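Local coordinates for FLAP endonuclease-1 protein (Methanocaldococcus jannaschii, PDB 1A76) that cleaves 5'-flap structures and acts as a 5'-3' exonuclease in DNA replication and repair, using magnesium as its cofactor, at residues I9-L19 with M194-V203. Sequence-based numbering, arbitrary orientation.
Sequences IPKNIISFEDL and MPELIELNEV
Lys-11 folds its side chain over the carboxylate of Glu-196, and NZ reaches OE2 at 2.6 Å in a salt bridge. Its CG is tucked in between N and C of its own backbone (chi1 71°), and further bends along the chain bring the ammonium down from above the carboxylate plane, 60° out of it, while the Glu-196 chain runs out extended to meet it. Tyr-174 OH hydrogen-bonds to both NZ and OE2, and Arg-186 makes a second salt bridge to OE2, so that one oxygen serves three partners. A glutamine in place of Glu-196 would probably leave the charges of Lys-11 and Arg-186 without the carboxylate they both pair with. On the same face of the sheet, Ile-13 lays CG2 against Met-194 CE at 3.6 Å, the two chains lying roughly perpendicular. Beyond the bridge, Lys-11 CB packs on Ile-198 CG1. Ile-14 CG2 meets Pro-195 CB at 3.7 Å, again nearly perpendicular. At the other end the Pro-10 ring and the extended Glu-202 chain run alongside in opposite senses, Pro-10 CG to Glu-202 CG 3.6 Å, and Ile-9 CG2 touches Val-203 CG1. Along the middle the backbones pair antiparallel: Asn-12 N donates to Leu-197 O at 3.0 Å, and Leu-197 N returns a bond to Asn-12 O, both nearly straight. Ile-14 N to Pro-195 O continues the pairing toward Met-194. The short strand 12-13 of the N-domain thereby closes one edge of the mixed sheet against 196-199 of the I-domain; 183-186 flanks 196-199 on its far side, and Pro-10 rests on Glu-202 and Val-203, in the first turn of helix 200-207.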
loop_
_atom_site.group_PDB
_atom_site.type_symbol
_atom_site.label_atom_id
_atom_site.label_comp_id
_atom_site.label_asym_id
_atom_site.label_seq_id
_atom_site.Cartn_x
_atom_site.Cartn_y
_atom_site.Cartn_z
ATOM N N ILE A 9 -0.501 -15.494 -12.768
ATOM C CA ILE A 9 -1.891 -15.558 -12.356
ATOM C C ILE A 9 -2.814 -14.867 -13.339
ATOM O O ILE A 9 -2.405 -13.945 -14.047
ATOM C CB ILE A 9 -2.079 -14.939 -10.954
ATOM C CG1 ILE A 9 -1.721 -13.455 -10.984
ATOM C CG2 ILE A 9 -1.182 -15.655 -9.948
ATOM C CD1 ILE A 9 -1.810 -12.789 -9.633
ATOM N N PRO A 10 -4.070 -15.337 -13.430
ATOM C CA PRO A 10 -5.019 -14.703 -14.353
ATOM C C PRO A 10 -5.341 -13.278 -13.913
ATOM O O PRO A 10 -5.408 -12.981 -12.725
ATOM C CB PRO A 10 -6.247 -15.619 -14.315
ATOM C CG PRO A 10 -6.129 -16.390 -13.027
ATOM C CD PRO A 10 -4.650 -16.507 -12.735
ATOM N N LYS A 11 -5.496 -12.386 -14.884
ATOM C CA LYS A 11 -5.831 -11.000 -14.599
ATOM C C LYS A 11 -6.402 -10.413 -15.867
ATOM O O LYS A 11 -6.217 -10.971 -16.944
ATOM C CB LYS A 11 -4.594 -10.217 -14.164
ATOM C CG LYS A 11 -3.605 -9.962 -15.272
ATOM C CD LYS A 11 -2.345 -10.780 -15.067
ATOM C CE LYS A 11 -1.285 -9.971 -14.358
ATOM N NZ LYS A 11 -1.724 -9.679 -12.971
ATOM N N ASN A 12 -7.114 -9.300 -15.749
ATOM C CA ASN A 12 -7.698 -8.686 -16.930
ATOM C C ASN A 12 -7.643 -7.169 -16.902
ATOM O O ASN A 12 -7.783 -6.538 -15.851
ATOM C CB ASN A 12 -9.154 -9.136 -17.091
ATOM C CG ASN A 12 -9.286 -10.647 -17.260
ATOM O OD1 ASN A 12 -9.053 -11.184 -18.343
ATOM N ND2 ASN A 12 -9.658 -11.335 -16.186
ATOM N N ILE A 13 -7.444 -6.593 -18.071
ATOM C CA ILE A 13 -7.415 -5.144 -18.209
ATOM C C ILE A 13 -8.864 -4.705 -18.015
ATOM O O ILE A 13 -9.790 -5.373 -18.482
ATOM C CB ILE A 13 -6.921 -4.709 -19.633
ATOM C CG1 ILE A 13 -5.388 -4.744 -19.703
ATOM C CG2 ILE A 13 -7.447 -3.302 -19.971
ATOM C CD1 ILE A 13 -4.808 -4.807 -21.155
ATOM N N ILE A 14 -9.064 -3.615 -17.289
ATOM C CA ILE A 14 -10.406 -3.091 -17.080
ATOM C C ILE A 14 -10.387 -1.605 -17.434
ATOM O O ILE A 14 -9.421 -0.907 -17.139
ATOM C CB ILE A 14 -10.890 -3.288 -15.602
ATOM C CG1 ILE A 14 -12.373 -2.917 -15.493
ATOM C CG2 ILE A 14 -10.044 -2.444 -14.635
ATOM C CD1 ILE A 14 -13.065 -3.400 -14.218
ATOM N N SER A 15 -11.437 -1.110 -18.085
ATOM C CA SER A 15 -11.444 0.308 -18.422
ATOM C C SER A 15 -11.822 1.156 -17.202
ATOM O O SER A 15 -12.406 0.653 -16.244
ATOM C CB SER A 15 -12.429 0.582 -19.551
ATOM O OG SER A 15 -13.748 0.287 -19.129
ATOM N N PHE A 16 -11.472 2.436 -17.235
ATOM C CA PHE A 16 -11.815 3.340 -16.141
ATOM C C PHE A 16 -13.337 3.423 -16.039
ATOM O O PHE A 16 -13.895 3.593 -14.955
ATOM C CB PHE A 16 -11.231 4.732 -16.414
ATOM C CG PHE A 16 -10.920 5.526 -15.178
ATOM C CD1 PHE A 16 -10.507 4.901 -14.010
ATOM C CD2 PHE A 16 -11.038 6.911 -15.190
ATOM C CE1 PHE A 16 -10.214 5.645 -12.870
ATOM C CE2 PHE A 16 -10.750 7.669 -14.059
ATOM C CZ PHE A 16 -10.338 7.035 -12.896
ATOM N N GLU A 17 -14.011 3.282 -17.174
ATOM C CA GLU A 17 -15.468 3.350 -17.200
ATOM C C GLU A 17 -16.135 2.233 -16.403
ATOM O O GLU A 17 -17.084 2.475 -15.660
ATOM C CB GLU A 17 -15.978 3.300 -18.645
ATOM C CG GLU A 17 -17.499 3.324 -18.769
ATOM C CD GLU A 17 -18.083 1.977 -19.160
ATOM O OE1 GLU A 17 -18.006 1.615 -20.356
ATOM O OE2 GLU A 17 -18.623 1.279 -18.269
ATOM N N ASP A 18 -15.643 1.010 -16.566
ATOM C CA ASP A 18 -16.228 -0.123 -15.867
ATOM C C ASP A 18 -15.872 -0.123 -14.381
ATOM O O ASP A 18 -16.287 -0.996 -13.633
ATOM C CB ASP A 18 -15.792 -1.438 -16.527
ATOM C CG ASP A 18 -16.445 -1.654 -17.893
ATOM O OD1 ASP A 18 -17.375 -0.900 -18.243
ATOM O OD2 ASP A 18 -16.027 -2.576 -18.622
ATOM N N LEU A 19 -15.102 0.872 -13.966
ATOM C CA LEU A 19 -14.695 1.017 -12.572
ATOM C C LEU A 19 -15.583 2.096 -11.932
ATOM O O LEU A 19 -15.535 2.336 -10.721
ATOM C CB LEU A 19 -13.232 1.454 -12.529
ATOM C CG LEU A 19 -12.124 0.618 -11.888
ATOM C CD1 LEU A 19 -12.563 -0.806 -11.692
ATOM C CD2 LEU A 19 -10.865 0.718 -12.754
ATOM N N MET A 194 -2.812 0.131 -18.656
ATOM C CA MET A 194 -4.230 0.136 -18.350
ATOM C C MET A 194 -4.558 -0.437 -16.977
ATOM O O MET A 194 -3.817 -1.257 -16.439
ATOM C CB MET A 194 -4.981 -0.680 -19.402
ATOM C CG MET A 194 -5.079 0.003 -20.725
ATOM S SD MET A 194 -6.416 1.176 -20.702
ATOM C CE MET A 194 -7.799 0.111 -20.920
ATOM N N PRO A 195 -5.672 0.008 -16.383
ATOM C CA PRO A 195 -6.031 -0.527 -15.069
ATOM C C PRO A 195 -6.100 -2.034 -15.226
ATOM O O PRO A 195 -6.494 -2.528 -16.284
ATOM C CB PRO A 195 -7.404 0.074 -14.792
ATOM C CG PRO A 195 -7.457 1.292 -15.629
ATOM C CD PRO A 195 -6.633 1.015 -16.857
ATOM N N GLU A 196 -5.705 -2.759 -14.188
ATOM C CA GLU A 196 -5.719 -4.212 -14.222
ATOM C C GLU A 196 -6.427 -4.792 -12.996
ATOM O O GLU A 196 -6.083 -4.482 -11.847
ATOM C CB GLU A 196 -4.289 -4.746 -14.290
ATOM C CG GLU A 196 -4.142 -6.215 -13.868
ATOM C CD GLU A 196 -2.715 -6.719 -14.025
ATOM O OE1 GLU A 196 -2.216 -6.720 -15.164
ATOM O OE2 GLU A 196 -2.090 -7.107 -13.014
ATOM N N LEU A 197 -7.412 -5.639 -13.253
ATOM C CA LEU A 197 -8.159 -6.259 -12.176
ATOM C C LEU A 197 -7.754 -7.716 -11.983
ATOM O O LEU A 197 -7.616 -8.477 -12.951
ATOM C CB LEU A 197 -9.664 -6.180 -12.465
ATOM C CG LEU A 197 -10.577 -6.949 -11.503
ATOM C CD1 LEU A 197 -10.651 -6.219 -10.178
ATOM C CD2 LEU A 197 -11.954 -7.107 -12.116
ATOM N N ILE A 198 -7.553 -8.085 -10.722
ATOM C CA ILE A 198 -7.212 -9.456 -10.354
ATOM C C ILE A 198 -8.301 -9.906 -9.384
ATOM O O ILE A 198 -8.496 -9.292 -8.332
ATOM C CB ILE A 198 -5.836 -9.571 -9.631
ATOM C CG1 ILE A 198 -4.702 -9.067 -10.529
ATOM C CG2 ILE A 198 -5.564 -11.044 -9.275
ATOM C CD1 ILE A 198 -4.166 -7.702 -10.152
ATOM N N GLU A 199 -9.034 -10.952 -9.756
ATOM C CA GLU A 199 -10.083 -11.497 -8.895
ATOM C C GLU A 199 -9.547 -12.768 -8.265
ATOM O O GLU A 199 -9.258 -13.727 -8.975
ATOM C CB GLU A 199 -11.352 -11.830 -9.699
ATOM C CG GLU A 199 -12.620 -11.822 -8.848
ATOM C CD GLU A 199 -13.770 -12.618 -9.455
ATOM O OE1 GLU A 199 -13.847 -12.702 -10.699
ATOM O OE2 GLU A 199 -14.600 -13.154 -8.682
ATOM N N LEU A 200 -9.424 -12.774 -6.942
ATOM C CA LEU A 200 -8.893 -13.929 -6.205
ATOM C C LEU A 200 -9.599 -15.248 -6.546
ATOM O O LEU A 200 -8.946 -16.267 -6.768
ATOM C CB LEU A 200 -8.961 -13.671 -4.697
ATOM C CG LEU A 200 -8.343 -14.708 -3.731
ATOM C CD1 LEU A 200 -6.829 -14.855 -3.973
ATOM C CD2 LEU A 200 -8.600 -14.281 -2.283
ATOM N N ASN A 201 -10.928 -15.226 -6.592
ATOM C CA ASN A 201 -11.684 -16.424 -6.925
ATOM C C ASN A 201 -11.247 -16.966 -8.277
ATOM O O ASN A 201 -11.107 -18.170 -8.445
ATOM C CB ASN A 201 -13.186 -16.140 -6.960
ATOM C CG ASN A 201 -14.011 -17.411 -6.932
ATOM O OD1 ASN A 201 -13.933 -18.190 -5.983
ATOM N ND2 ASN A 201 -14.799 -17.633 -7.975
ATOM N N GLU A 202 -11.040 -16.076 -9.240
ATOM C CA GLU A 202 -10.608 -16.505 -10.563
ATOM C C GLU A 202 -9.213 -17.133 -10.524
ATOM O O GLU A 202 -8.973 -18.156 -11.172
ATOM C CB GLU A 202 -10.615 -15.328 -11.536
ATOM C CG GLU A 202 -9.600 -15.456 -12.663
ATOM C CD GLU A 202 -9.895 -14.520 -13.816
ATOM O OE1 GLU A 202 -9.850 -13.291 -13.608
ATOM O OE2 GLU A 202 -10.178 -15.011 -14.930
ATOM N N VAL A 203 -8.297 -16.510 -9.778
ATOM C CA VAL A 203 -6.935 -17.012 -9.648
ATOM C C VAL A 203 -6.966 -18.448 -9.120
ATOM O O VAL A 203 -6.378 -19.355 -9.703
ATOM C CB VAL A 203 -6.084 -16.154 -8.653
ATOM C CG1 VAL A 203 -4.710 -16.794 -8.464
ATOM C CG2 VAL A 203 -5.910 -14.738 -9.179
#